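PDB 2V8T: manganese-containing pseudocatalase from Thermus thermophilus, which probably breaks hydrogen peroxide down to water and oxygen at a dimanganese centre. Local coordinates for residues Y59-A64 and Y241-L246; A64-E69 and R231-F236; N143-L148 and K194-L199. One frame throughout, in Å; residues are numbered along the deposited sequence. Where two conformers were deposited one is given.

Contact 1 of 3, residues Y59-A64 and Y241-L246; sequences YYDLIA and YRDLGL
Asp61 OD2 is held by two groups. Asp243 N donates to Asp61 OD2 over 3.0 Å, and Lys57 forms a salt bridge with it. The amide comes in nearly along the C-O axis of the carboxylate, with a bent N-H...O angle of 145°. Asp61 CG lies anti to its own carbonyl carbon (chi1 -78°), which carries the group off the helix to the loop. Asp243 OD2 lies 4.0 Å from Asp61 OD2. Lys57 bridges this second carboxylate too, which should offset the repulsion; Tyr298 of the second subunit also bonds to Asp243. Asp61 is a predicted calcium ligand, as is Ser237 beside Tyr241, so the contact joins helix 57-85 of the ferritin-like bundle to a loop near a predicted calcium site. Tyr241 lays its ring beside the helix. Asp61 OD1 meets the ring edge in its plane, 3.5 Å from Tyr241 CD1, with carboxylate and ring turned 75° apart. Ala64 CB sits over one face of the Tyr241 ring in a CH-pi contact, 4.1 Å from its centroid. The hydroxyls of Tyr60 and Tyr241 both bond to Asp6 of the second subunit. Further along the loop, Leu244 CD2 rests on the helix backbone, 3.6 Å from Leu62 CA.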
ATOM      1  N   TYR A  59     -19.797 -14.303  25.643  1.00  8.16           N
ATOM      2  CA  TYR A  59     -19.078 -14.163  24.364  1.00  8.14           C
ATOM      3  C   TYR A  59     -18.156 -12.970  24.381  1.00  7.56           C
ATOM      4  O   TYR A  59     -17.032 -13.027  23.837  1.00  8.29           O
ATOM      5  CB  TYR A  59     -20.118 -14.041  23.220  1.00  8.35           C
ATOM      6  CG  TYR A  59     -21.082 -15.199  23.216  1.00  8.09           C
ATOM      7  CD1 TYR A  59     -20.728 -16.419  22.700  1.00  9.33           C
ATOM      8  CD2 TYR A  59     -22.340 -15.071  23.801  1.00  9.44           C
ATOM      9  CE1 TYR A  59     -21.600 -17.492  22.787  1.00 10.83           C
ATOM     10  CE2 TYR A  59     -23.211 -16.142  23.899  1.00 10.21           C
ATOM     11  CZ  TYR A  59     -22.837 -17.364  23.369  1.00 10.17           C
ATOM     12  OH  TYR A  59     -23.726 -18.401  23.447  1.00 12.67           O
ATOM     13  N   TYR A  60     -18.580 -11.882  25.001  1.00  8.10           N
ATOM     14  CA  TYR A  60     -17.707 -10.710  25.199  1.00  8.37           C
ATOM     15  C   TYR A  60     -16.492 -11.100  26.040  1.00  8.41           C
ATOM     16  O   TYR A  60     -15.344 -10.769  25.679  1.00  8.94           O
ATOM     17  CB  TYR A  60     -18.493  -9.596  25.853  1.00  8.40           C
ATOM     18  CG  TYR A  60     -17.618  -8.409  26.210  1.00  8.38           C
ATOM     19  CD1 TYR A  60     -16.959  -7.672  25.233  1.00  7.84           C
ATOM     20  CD2 TYR A  60     -17.452  -8.031  27.532  1.00  9.11           C
ATOM     21  CE1 TYR A  60     -16.147  -6.615  25.567  1.00  7.78           C
ATOM     22  CE2 TYR A  60     -16.654  -6.968  27.873  1.00  9.11           C
ATOM     23  CZ  TYR A  60     -16.014  -6.231  26.900  1.00  7.82           C
ATOM     24  OH  TYR A  60     -15.220  -5.150  27.194  1.00  8.81           O
ATOM     25  N   ASP A  61     -16.709 -11.787  27.148  1.00  8.72           N
ATOM     26  CA  ASP A  61     -15.601 -12.186  27.994  1.00  8.90           C
ATOM     27  C   ASP A  61     -14.589 -12.981  27.192  1.00  7.92           C
ATOM     28  O   ASP A  61     -13.371 -12.799  27.321  1.00  7.94           O
ATOM     29  CB  ASP A  61     -16.076 -13.178  29.151  0.70  7.41           C
ATOM     30  CG  ASP A  61     -16.777 -12.459  30.340  0.70  8.54           C
ATOM     31  OD1 ASP A  61     -16.995 -11.208  30.283  0.70  9.60           O
ATOM     32  OD2 ASP A  61     -17.081 -13.203  31.313  0.70 10.71           O
ATOM     33  N   LEU A  62     -15.080 -13.879  26.350  1.00  7.81           N
ATOM     34  CA  LEU A  62     -14.197 -14.748  25.574  1.00  7.78           C
ATOM     35  C   LEU A  62     -13.298 -13.911  24.641  1.00  7.13           C
ATOM     36  O   LEU A  62     -12.091 -14.091  24.621  1.00  7.54           O
ATOM     37  CB  LEU A  62     -15.040 -15.743  24.784  1.00  8.61           C
ATOM     38  CG  LEU A  62     -14.246 -16.773  24.077  1.00 10.04           C
ATOM     39  CD1 LEU A  62     -13.484 -17.678  25.014  1.00 13.11           C
ATOM     40  CD2 LEU A  62     -15.154 -17.587  23.158  1.00 12.06           C
ATOM     41  N   ILE A  63     -13.921 -13.030  23.849  1.00  7.22           N
ATOM     42  CA  ILE A  63     -13.136 -12.249  22.882  1.00  6.97           C
ATOM     43  C   ILE A  63     -12.206 -11.286  23.600  1.00  6.75           C
ATOM     44  O   ILE A  63     -11.039 -11.123  23.221  1.00  7.13           O
ATOM     45  CB  ILE A  63     -14.084 -11.544  21.876  0.60  7.12           C
ATOM     46  CG1 ILE A  63     -14.868 -12.581  21.031  0.60  7.21           C
ATOM     47  CG2 ILE A  63     -13.281 -10.589  20.958  0.60  8.17           C
ATOM     48  CD1 ILE A  63     -15.940 -11.931  20.106  0.60  9.36           C
ATOM     49  N   ALA A  64     -12.699 -10.600  24.647  1.00  7.07           N
ATOM     50  CA  ALA A  64     -11.889  -9.645  25.355  1.00  7.07           C
ATOM     51  C   ALA A  64     -10.669 -10.317  25.994  1.00  6.69           C
ATOM     52  O   ALA A  64      -9.568  -9.745  26.039  1.00  7.07           O
ATOM     53  CB  ALA A  64     -12.708  -8.903  26.400  1.00  7.98           C
ATOM     54  N   TYR A 241     -14.072 -10.766  33.496  1.00  9.41           N
ATOM     55  CA  TYR A 241     -14.164 -11.889  32.576  1.00  9.30           C
ATOM     56  C   TYR A 241     -14.237 -13.221  33.297  1.00  9.60           C
ATOM     57  O   TYR A 241     -13.582 -14.196  32.948  1.00 10.95           O
ATOM     58  CB  TYR A 241     -13.037 -11.881  31.498  1.00  9.66           C
ATOM     59  CG  TYR A 241     -12.784 -10.508  30.944  1.00  8.81           C
ATOM     60  CD1 TYR A 241     -13.795  -9.693  30.430  1.00  9.16           C
ATOM     61  CD2 TYR A 241     -11.525  -9.941  31.034  1.00  9.47           C
ATOM     62  CE1 TYR A 241     -13.551  -8.395  30.001  1.00  8.44           C
ATOM     63  CE2 TYR A 241     -11.275  -8.643  30.608  1.00 10.11           C
ATOM     64  CZ  TYR A 241     -12.303  -7.858  30.106  1.00  8.70           C
ATOM     65  OH  TYR A 241     -12.005  -6.573  29.693  1.00  9.49           O
ATOM     66  N   ARG A 242     -15.110 -13.251  34.312  1.00 10.18           N
ATOM     67  CA  ARG A 242     -15.278 -14.396  35.173  1.00 10.70           C
ATOM     68  C   ARG A 242     -16.274 -15.440  34.639  1.00 10.46           C
ATOM     69  O   ARG A 242     -16.463 -16.472  35.332  1.00 12.16           O
ATOM     70  CB  ARG A 242     -15.625 -13.973  36.575  1.00 12.14           C
ATOM     71  CG  ARG A 242     -14.424 -13.293  37.296  1.00 13.44           C
ATOM     72  CD  ARG A 242     -14.769 -12.971  38.704  1.00 16.48           C
ATOM     73  NE  ARG A 242     -13.617 -12.495  39.476  1.00 15.98           N
ATOM     74  CZ  ARG A 242     -12.640 -13.260  39.987  1.00 15.92           C
ATOM     75  NH1 ARG A 242     -12.594 -14.549  39.785  1.00 19.78           N
ATOM     76  NH2 ARG A 242     -11.662 -12.718  40.709  1.00 17.35           N
ATOM     77  N   ASP A 243     -16.838 -15.245  33.442  1.00 10.42           N
ATOM     78  CA  ASP A 243     -17.836 -16.180  32.895  1.00 10.00           C
ATOM     79  C   ASP A 243     -17.276 -16.997  31.733  1.00  9.58           C
ATOM     80  O   ASP A 243     -18.050 -17.553  30.967  1.00 10.11           O
ATOM     81  CB  ASP A 243     -19.098 -15.449  32.511  1.00 10.74           C
ATOM     82  CG  ASP A 243     -19.772 -14.792  33.686  1.00 11.79           C
ATOM     83  OD1 ASP A 243     -19.766 -15.368  34.780  1.00 14.46           O
ATOM     84  OD2 ASP A 243     -20.352 -13.682  33.515  1.00 13.09           O
ATOM     85  N   LEU A 244     -15.953 -17.122  31.642  1.00  9.62           N
ATOM     86  CA  LEU A 244     -15.388 -17.895  30.539  1.00  9.14           C
ATOM     87  C   LEU A 244     -15.847 -19.344  30.526  1.00  8.93           C
ATOM     88  O   LEU A 244     -15.946 -19.955  29.465  1.00  9.97           O
ATOM     89  CB  LEU A 244     -13.857 -17.839  30.580  1.00  8.81           C
ATOM     90  CG  LEU A 244     -13.253 -16.451  30.367  1.00  9.16           C
ATOM     91  CD1 LEU A 244     -11.793 -16.454  30.751  1.00 10.38           C
ATOM     92  CD2 LEU A 244     -13.428 -15.976  28.920  1.00 10.03           C
ATOM     93  N   GLY A 245     -16.046 -19.918  31.716  1.00  9.14           N
ATOM     94  CA  GLY A 245     -16.418 -21.342  31.811  1.00  9.87           C
ATOM     95  C   GLY A 245     -17.799 -21.636  31.325  1.00  9.61           C
ATOM     96  O   GLY A 245     -18.140 -22.808  31.209  1.00 11.26           O
ATOM     97  N   LEU A 246     -18.606 -20.644  30.997  1.00  9.35           N
ATOM     98  CA  LEU A 246     -19.911 -20.912  30.412  1.00  9.89           C
ATOM     99  C   LEU A 246     -19.805 -21.446  28.980  1.00  9.76           C
ATOM    100  O   LEU A 246     -20.700 -22.134  28.493  1.00 12.49           O
ATOM    101  CB  LEU A 246     -20.801 -19.678  30.459  1.00 10.62           C
ATOM    102  CG  LEU A 246     -21.102 -19.175  31.878  1.00 12.56           C
ATOM    103  CD1 LEU A 246     -22.003 -17.929  31.780  1.00 16.34           C
ATOM    104  CD2 LEU A 246     -21.675 -20.287  32.778  1.00 16.63           C
TER

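Contact 2 of 3, residues A64-E69 and R231-F236; sequences ANIATE and RNLYRF
The carboxamide of Asn65 exchanges two hydrogen bonds with the backbone at the end of the strand. Its CG is anti to the backbone N (chi1 -175°), so the amide reaches across to the strand end. Asn65 ND2 donates to Tyr234 O over 2.8 Å, almost straight at 172° and in the amide plane. Asn65 OD1 accepts from Phe236 N over 2.9 Å, on a lone pair. The buried amide thus serves one carbonyl and one N-H two residues apart, which fixes its rotation. One water donates to Asn65 OD1 and Phe236 O; another donates to Tyr234 O and Glu69 OE1. Glu69 OE1 also bonds to His188, a manganese ligand, while OE2 forms a salt bridge with Arg184. Glu69 is therefore a second-shell residue of the metal site.

In the apolar part, the Phe236 ring crosses the Glu69 side chain obliquely, with Phe236 CE2 3.6 Å from Glu69 CB. Glu69 CA lies over one face of the Phe236 ring, toward the rim, in a CH-pi contact 4.3 Å from its centroid. Thr68 CG2 packs 3.7 Å from Phe236 CB. Ile66 CG1 packs 4.2 Å from Leu233 CD1.

Strand 232-235 crosses helix 57-85 nearly at a right angle, 92° between the short segments. It pairs in parallel with strand 260-263. Leu233 also touches helix 172-200, and Phe236 packs on Phe2 of the second subunit.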
ATOM      1  N   ALA A  64     -12.699 -10.600  24.647  1.00  7.07           N
ATOM      2  CA  ALA A  64     -11.889  -9.645  25.355  1.00  7.07           C
ATOM      3  C   ALA A  64     -10.669 -10.317  25.994  1.00  6.69           C
ATOM      4  O   ALA A  64      -9.568  -9.745  26.039  1.00  7.07           O
ATOM      5  CB  ALA A  64     -12.708  -8.903  26.400  1.00  7.98           C
ATOM      6  N   ASN A  65     -10.876 -11.508  26.550  1.00  6.88           N
ATOM      7  CA  ASN A  65      -9.813 -12.222  27.229  1.00  6.85           C
ATOM      8  C   ASN A  65      -8.796 -12.825  26.248  1.00  6.60           C
ATOM      9  O   ASN A  65      -7.595 -12.746  26.474  1.00  7.05           O
ATOM     10  CB  ASN A  65     -10.405 -13.314  28.109  1.00  7.62           C
ATOM     11  CG  ASN A  65      -9.354 -13.999  28.918  1.00  7.76           C
ATOM     12  OD1 ASN A  65      -8.737 -13.388  29.805  1.00  8.82           O
ATOM     13  ND2 ASN A  65      -9.105 -15.260  28.628  1.00  8.54           N
ATOM     14  N   ILE A  66      -9.279 -13.438  25.160  1.00  6.88           N
ATOM     15  CA  ILE A  66      -8.346 -13.985  24.177  1.00  6.50           C
ATOM     16  C   ILE A  66      -7.531 -12.849  23.554  1.00  6.46           C
ATOM     17  O   ILE A  66      -6.325 -13.007  23.339  1.00  6.85           O
ATOM     18  CB  ILE A  66      -9.033 -14.902  23.170  1.00  6.98           C
ATOM     19  CG1 ILE A  66      -9.573 -16.139  23.879  1.00  7.62           C
ATOM     20  CG2 ILE A  66      -8.056 -15.303  22.055  1.00  7.56           C
ATOM     21  CD1 ILE A  66     -10.400 -17.067  22.972  1.00  9.15           C
ATOM     22  N   ALA A  67      -8.143 -11.676  23.314  1.00  6.57           N
ATOM     23  CA  ALA A  67      -7.373 -10.543  22.824  1.00  6.47           C
ATOM     24  C   ALA A  67      -6.167 -10.282  23.740  1.00  6.47           C
ATOM     25  O   ALA A  67      -5.059  -9.981  23.292  1.00  7.26           O
ATOM     26  CB  ALA A  67      -8.233  -9.293  22.767  1.00  7.36           C
ATOM     27  N   THR A  68      -6.418 -10.310  25.060  1.00  6.83           N
ATOM     28  CA  THR A  68      -5.353 -10.041  26.024  1.00  6.71           C
ATOM     29  C   THR A  68      -4.242 -11.077  25.926  1.00  6.60           C
ATOM     30  O   THR A  68      -3.065 -10.759  25.999  1.00  7.14           O
ATOM     31  CB  THR A  68      -5.930  -9.959  27.438  1.00  7.20           C
ATOM     32  OG1 THR A  68      -7.024  -9.057  27.420  1.00  7.47           O
ATOM     33  CG2 THR A  68      -4.891  -9.472  28.426  1.00  7.92           C
ATOM     34  N   GLU A  69      -4.624 -12.367  25.789  1.00  6.54           N
ATOM     35  CA  GLU A  69      -3.607 -13.389  25.619  1.00  6.50           C
ATOM     36  C   GLU A  69      -2.741 -13.092  24.366  1.00  6.34           C
ATOM     37  O   GLU A  69      -1.519 -13.278  24.385  1.00  6.53           O
ATOM     38  CB  GLU A  69      -4.215 -14.801  25.502  1.00  6.62           C
ATOM     39  CG  GLU A  69      -3.092 -15.814  25.382  1.00  6.95           C
ATOM     40  CD  GLU A  69      -3.456 -17.286  25.427  1.00  6.53           C
ATOM     41  OE1 GLU A  69      -4.653 -17.645  25.573  1.00  7.15           O
ATOM     42  OE2 GLU A  69      -2.492 -18.092  25.269  1.00  7.64           O
ATOM     43  N   ARG A 231      -5.809 -27.787  27.671  1.00  8.19           N
ATOM     44  CA  ARG A 231      -7.042 -27.696  28.446  1.00  8.73           C
ATOM     45  C   ARG A 231      -7.281 -26.278  28.941  1.00  8.31           C
ATOM     46  O   ARG A 231      -8.395 -25.996  29.376  1.00  9.41           O
ATOM     47  CB  ARG A 231      -6.970 -28.629  29.671  0.60  8.99           C
ATOM     48  CG  ARG A 231      -6.770 -30.070  29.273  0.60  9.29           C
ATOM     49  CD  ARG A 231      -6.831 -31.008  30.414  0.60 11.55           C
ATOM     50  NE  ARG A 231      -6.629 -32.371  29.922  0.60 11.54           N
ATOM     51  CZ  ARG A 231      -5.469 -33.000  30.053  0.60 12.03           C
ATOM     52  NH1 ARG A 231      -4.500 -32.485  30.856  0.60 14.48           N
ATOM     53  NH2 ARG A 231      -5.252 -34.172  29.415  0.60 14.14           N
ATOM     54  N   ASN A 232      -6.249 -25.435  28.963  1.00  8.33           N
ATOM     55  CA  ASN A 232      -6.285 -24.246  29.798  1.00  8.14           C
ATOM     56  C   ASN A 232      -6.679 -23.006  29.041  1.00  7.72           C
ATOM     57  O   ASN A 232      -6.023 -22.607  28.062  1.00  9.18           O
ATOM     58  CB  ASN A 232      -4.878 -24.007  30.375  1.00  8.91           C
ATOM     59  CG  ASN A 232      -4.431 -25.104  31.304  1.00  9.58           C
ATOM     60  OD1 ASN A 232      -5.244 -25.919  31.750  1.00 10.99           O
ATOM     61  ND2 ASN A 232      -3.124 -25.121  31.583  1.00 10.76           N
ATOM     62  N   LEU A 233      -7.709 -22.327  29.521  1.00  7.61           N
ATOM     63  CA  LEU A 233      -8.022 -20.959  29.096  1.00  7.61           C
ATOM     64  C   LEU A 233      -7.721 -20.099  30.300  1.00  7.48           C
ATOM     65  O   LEU A 233      -8.433 -20.161  31.327  1.00  8.86           O
ATOM     66  CB  LEU A 233      -9.466 -20.816  28.626  1.00  8.19           C
ATOM     67  CG  LEU A 233      -9.790 -19.494  27.950  1.00  8.37           C
ATOM     68  CD1 LEU A 233      -9.073 -19.360  26.589  1.00 10.30           C
ATOM     69  CD2 LEU A 233     -11.289 -19.360  27.752  1.00 10.45           C
ATOM     70  N   TYR A 234      -6.623 -19.348  30.268  1.00  7.60           N
ATOM     71  CA  TYR A 234      -6.214 -18.479  31.365  1.00  7.55           C
ATOM     72  C   TYR A 234      -7.052 -17.210  31.340  1.00  7.50           C
ATOM     73  O   TYR A 234      -7.230 -16.603  30.270  1.00  8.22           O
ATOM     74  CB  TYR A 234      -4.752 -18.110  31.243  1.00  7.97           C
ATOM     75  CG  TYR A 234      -3.807 -19.284  31.208  1.00  8.05           C
ATOM     76  CD1 TYR A 234      -3.393 -19.850  29.996  1.00  9.38           C
ATOM     77  CD2 TYR A 234      -3.341 -19.873  32.362  1.00  8.55           C
ATOM     78  CE1 TYR A 234      -2.577 -20.952  29.956  1.00 10.32           C
ATOM     79  CE2 TYR A 234      -2.528 -20.967  32.352  1.00  9.53           C
ATOM     80  CZ  TYR A 234      -2.152 -21.557  31.153  1.00 10.18           C
ATOM     81  OH  TYR A 234      -1.347 -22.671  31.098  1.00 12.17           O
ATOM     82  N   ARG A 235      -7.479 -16.778  32.514  1.00  7.75           N
ATOM     83  CA  ARG A 235      -8.201 -15.526  32.697  1.00  7.72           C
ATOM     84  C   ARG A 235      -7.165 -14.438  32.962  1.00  7.78           C
ATOM     85  O   ARG A 235      -6.646 -14.310  34.093  1.00  8.79           O
ATOM     86  CB  ARG A 235      -9.218 -15.652  33.837  1.00  8.27           C
ATOM     87  CG  ARG A 235     -10.098 -14.433  33.972  1.00  8.61           C
ATOM     88  CD  ARG A 235     -11.117 -14.559  35.130  1.00  9.68           C
ATOM     89  NE  ARG A 235     -10.490 -14.512  36.447  1.00 10.56           N
ATOM     90  CZ  ARG A 235     -10.161 -13.367  37.087  1.00 10.99           C
ATOM     91  NH1 ARG A 235     -10.562 -12.203  36.639  1.00 11.17           N
ATOM     92  NH2 ARG A 235      -9.443 -13.431  38.204  1.00 12.77           N
ATOM     93  N   PHE A 236      -6.827 -13.661  31.930  1.00  7.45           N
ATOM     94  CA  PHE A 236      -5.776 -12.662  31.985  1.00  7.56           C
ATOM     95  C   PHE A 236      -6.354 -11.321  32.509  1.00  7.45           C
ATOM     96  O   PHE A 236      -6.361 -10.314  31.823  1.00  7.51           O
ATOM     97  CB  PHE A 236      -5.144 -12.448  30.607  1.00  7.90           C
ATOM     98  CG  PHE A 236      -4.210 -13.547  30.164  1.00  7.83           C
ATOM     99  CD1 PHE A 236      -2.857 -13.472  30.499  1.00  9.42           C
ATOM    100  CD2 PHE A 236      -4.619 -14.614  29.356  1.00  7.84           C
ATOM    101  CE1 PHE A 236      -1.946 -14.429  30.063  1.00 10.10           C
ATOM    102  CE2 PHE A 236      -3.709 -15.558  28.941  1.00  8.14           C
ATOM    103  CZ  PHE A 236      -2.386 -15.477  29.267  1.00  8.64           C
TER
HETATM  104  O   HOH W   1      -8.224 -10.495  29.726  0.50  7.86           O
HETATM  105  O   HOH W   2      -6.189 -17.962  27.843  1.00  9.40           O

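Contact 3 of 3, residues N143-L148 and K194-L199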
ATOM      1  N   ASN A 143     -21.324  -8.023  13.819  1.00  7.88           N
ATOM      2  CA  ASN A 143     -22.248  -9.152  13.872  1.00  7.72           C
ATOM      3  C   ASN A 143     -21.536 -10.305  14.568  1.00  7.19           C
ATOM      4  O   ASN A 143     -20.478 -10.765  14.112  1.00  7.74           O
ATOM      5  CB  ASN A 143     -22.684  -9.563  12.465  1.00  7.85           C
ATOM      6  CG  ASN A 143     -23.658 -10.719  12.439  1.00  7.75           C
ATOM      7  OD1 ASN A 143     -23.268 -11.894  12.467  1.00  8.62           O
ATOM      8  ND2 ASN A 143     -24.949 -10.398  12.434  1.00  8.42           N
ATOM      9  N   LEU A 144     -22.070 -10.738  15.714  1.00  7.51           N
ATOM     10  CA  LEU A 144     -21.346 -11.697  16.549  1.00  7.47           C
ATOM     11  C   LEU A 144     -21.025 -12.997  15.835  1.00  7.20           C
ATOM     12  O   LEU A 144     -19.890 -13.476  15.902  1.00  7.35           O
ATOM     13  CB  LEU A 144     -22.152 -11.940  17.855  1.00  8.04           C
ATOM     14  CG  LEU A 144     -21.504 -12.940  18.793  1.00  8.42           C
ATOM     15  CD1 LEU A 144     -20.106 -12.527  19.203  1.00  9.41           C
ATOM     16  CD2 LEU A 144     -22.405 -13.120  20.019  1.00 10.72           C
ATOM     17  N   ILE A 145     -22.035 -13.612  15.204  1.00  7.18           N
ATOM     18  CA  ILE A 145     -21.788 -14.909  14.589  1.00  7.42           C
ATOM     19  C   ILE A 145     -20.779 -14.787  13.421  1.00  6.87           C
ATOM     20  O   ILE A 145     -19.900 -15.628  13.273  1.00  7.49           O
ATOM     21  CB  ILE A 145     -23.103 -15.577  14.172  1.00  7.74           C
ATOM     22  CG1 ILE A 145     -23.857 -16.016  15.451  1.00  8.69           C
ATOM     23  CG2 ILE A 145     -22.845 -16.761  13.242  1.00  8.51           C
ATOM     24  CD1 ILE A 145     -25.304 -16.374  15.197  1.00 10.00           C
ATOM     25  N   LEU A 146     -20.939 -13.752  12.602  1.00  7.22           N
ATOM     26  CA  LEU A 146     -20.005 -13.536  11.471  1.00  7.22           C
ATOM     27  C   LEU A 146     -18.570 -13.358  11.995  1.00  6.61           C
ATOM     28  O   LEU A 146     -17.628 -13.934  11.446  1.00  7.12           O
ATOM     29  CB  LEU A 146     -20.492 -12.358  10.670  1.00  7.40           C
ATOM     30  CG  LEU A 146     -19.688 -12.049   9.377  1.00  7.63           C
ATOM     31  CD1 LEU A 146     -19.715 -13.173   8.385  1.00  8.91           C
ATOM     32  CD2 LEU A 146     -20.244 -10.764   8.776  1.00  8.95           C
ATOM     33  N   ASP A 147     -18.413 -12.557  13.041  1.00  7.06           N
ATOM     34  CA  ASP A 147     -17.099 -12.348  13.634  1.00  6.90           C
ATOM     35  C   ASP A 147     -16.520 -13.661  14.195  1.00  6.97           C
ATOM     36  O   ASP A 147     -15.340 -13.943  14.023  1.00  7.03           O
ATOM     37  CB  ASP A 147     -17.143 -11.316  14.749  1.00  7.93           C
ATOM     38  CG  ASP A 147     -17.235  -9.832  14.257  1.00  8.23           C
ATOM     39  OD1 ASP A 147     -17.136  -9.553  13.065  1.00  8.79           O
ATOM     40  OD2 ASP A 147     -17.368  -9.025  15.206  1.00 11.01           O
ATOM     41  N   LEU A 148     -17.357 -14.451  14.891  1.00  6.88           N
ATOM     42  CA  LEU A 148     -16.851 -15.689  15.449  1.00  6.97           C
ATOM     43  C   LEU A 148     -16.467 -16.702  14.390  1.00  6.84           C
ATOM     44  O   LEU A 148     -15.500 -17.438  14.534  1.00  7.03           O
ATOM     45  CB  LEU A 148     -17.891 -16.322  16.411  1.00  7.65           C
ATOM     46  CG  LEU A 148     -18.052 -15.591  17.743  1.00  9.23           C
ATOM     47  CD1 LEU A 148     -19.294 -16.127  18.455  1.00 10.62           C
ATOM     48  CD2 LEU A 148     -16.804 -15.815  18.626  1.00 11.40           C
ATOM     49  N   LYS A 194     -16.641 -23.761  20.133  1.00  7.60           N
ATOM     50  CA  LYS A 194     -17.667 -23.947  21.178  1.00  7.72           C
ATOM     51  C   LYS A 194     -18.627 -22.778  21.226  1.00  7.62           C
ATOM     52  O   LYS A 194     -19.837 -22.971  21.420  1.00  8.34           O
ATOM     53  CB  LYS A 194     -16.970 -24.175  22.540  1.00  8.08           C
ATOM     54  CG  LYS A 194     -16.327 -25.546  22.666  1.00  8.16           C
ATOM     55  CD  LYS A 194     -15.500 -25.667  23.957  1.00  8.97           C
ATOM     56  CE  LYS A 194     -14.751 -26.976  24.089  1.00  9.67           C
ATOM     57  NZ  LYS A 194     -15.697 -28.108  24.362  1.00 10.45           N
ATOM     58  N   ALA A 195     -18.129 -21.554  21.054  1.00  7.51           N
ATOM     59  CA  ALA A 195     -19.009 -20.409  21.037  1.00  7.84           C
ATOM     60  C   ALA A 195     -20.004 -20.508  19.854  1.00  7.67           C
ATOM     61  O   ALA A 195     -21.200 -20.274  20.015  1.00  8.24           O
ATOM     62  CB  ALA A 195     -18.189 -19.123  20.925  1.00  8.32           C
ATOM     63  N   LEU A 196     -19.497 -20.885  18.673  1.00  7.66           N
ATOM     64  CA  LEU A 196     -20.387 -21.059  17.510  1.00  8.22           C
ATOM     65  C   LEU A 196     -21.368 -22.191  17.745  1.00  8.37           C
ATOM     66  O   LEU A 196     -22.550 -22.063  17.348  1.00  9.35           O
ATOM     67  CB  LEU A 196     -19.559 -21.317  16.252  1.00  8.06           C
ATOM     68  CG  LEU A 196     -18.872 -20.082  15.686  1.00  8.65           C
ATOM     69  CD1 LEU A 196     -17.743 -20.464  14.742  1.00  9.88           C
ATOM     70  CD2 LEU A 196     -19.884 -19.157  15.036  1.00 10.01           C
ATOM     71  N   GLU A 197     -20.969 -23.286  18.363  1.00  8.60           N
ATOM     72  CA  GLU A 197     -21.910 -24.364  18.656  1.00  9.57           C
ATOM     73  C   GLU A 197     -23.056 -23.860  19.532  1.00  8.83           C
ATOM     74  O   GLU A 197     -24.220 -24.177  19.308  1.00 10.01           O
ATOM     75  CB  GLU A 197     -21.125 -25.508  19.425  0.60 11.18           C
ATOM     76  CG  GLU A 197     -20.068 -26.272  18.620  0.60 10.25           C
ATOM     77  CD  GLU A 197     -19.090 -27.303  19.262  0.60 10.77           C
ATOM     78  OE1 GLU A 197     -18.852 -27.227  20.549  0.60 11.91           O
ATOM     79  OE2 GLU A 197     -18.540 -28.048  18.395  0.60 10.18           O
ATOM     80  N   SER A 198     -22.722 -23.065  20.539  1.00  8.92           N
ATOM     81  CA  SER A 198     -23.720 -22.548  21.443  1.00  9.83           C
ATOM     82  C   SER A 198     -24.717 -21.628  20.743  1.00  9.79           C
ATOM     83  O   SER A 198     -25.907 -21.628  21.067  1.00 13.97           O
ATOM     84  CB  SER A 198     -23.115 -21.925  22.682  0.60 11.27           C
ATOM     85  OG  SER A 198     -22.489 -20.670  22.425  0.60  9.51           O
ATOM     86  N   LEU A 199     -24.259 -20.828  19.790  1.00  9.43           N
ATOM     87  CA  LEU A 199     -25.091 -19.841  19.124  1.00  9.66           C
ATOM     88  C   LEU A 199     -25.860 -20.387  17.925  1.00 10.46           C
ATOM     89  O   LEU A 199     -26.876 -19.780  17.542  1.00 12.73           O
ATOM     90  CB  LEU A 199     -24.232 -18.662  18.689  1.00  9.91           C
ATOM     91  CG  LEU A 199     -23.705 -17.807  19.807  1.00 10.54           C
ATOM     92  CD1 LEU A 199     -22.488 -16.963  19.234  1.00 13.47           C
ATOM     93  CD2 LEU A 199     -24.789 -16.949  20.458  1.00 13.15           C
TER
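The contact is carried by apolar side chains; no hydrogen bond crosses it. Leu199 makes the most contacts. Its CD1 methyl touches three residues of the other helix. Leu199 CD1 is tightest against Leu148 CD1, at 3.4 Å, closer than usual for two carbons. The side chains cross at about a right angle, and their CD1 methyls meet. Leu199 CD1 also lies 3.9 Å from Leu144 CD2, again with crossed side chains, and 4.1 Å from Ile145 CG1. Ile145 and Leu199 instead slide past each other in opposite directions. Leu196 forms the second group. Leu196 CD2 lies 3.7 Å from Leu148 CB and also rests near Ile145 O. Ala195 CB adds a small surface, 4.0 Å from Leu148 CD1.

The polar bonds stay within each segment or go to other parts. Asn143 is an N-cap: Asn143 OD1 accepts from Leu146 N over 3.0 Å, at 163°. Its ND2 bonds to Phe281 and Glu284 of the second subunit. Ser198 OG bonds back to Ala195 O, which also accepts from Leu199 N.

The first turn of helix 144-166 here meets the last turns of helix 172-200. The segments run 149° apart, close to antiparallel, with axes 10.2 Å from each other. Both helices belong to the ferritin-like bundle and supply the manganese ligands Glu155 and His188. Tyr59 of helix 57-85 packs on Leu144, Ala195 and Leu199, and Leu290 of the second subunit packs on Leu199.

Overall arrangement
Contacts 1 and 2 follow one another on helix 57-85 and share Ala64. Their centres are about 9 Å apart. Strand 232-235 and the loop after it run past this helix. Leu62 of contact 1 packs on Leu233 of contact 2. Contact 3 joins helices 144-166 and 172-200, and both its segments fall between the halves of the other two contacts along the chain. It lies about 13 Å from contact 1 and about 17 Å from contact 2, centre to centre. Tyr59 connects contacts 1 and 3 through Ser198 and Leu199. Contact 2 is the nearest to the manganese site. All three touch the second subunit, so this end of the bundle is where the chain meets that subunit.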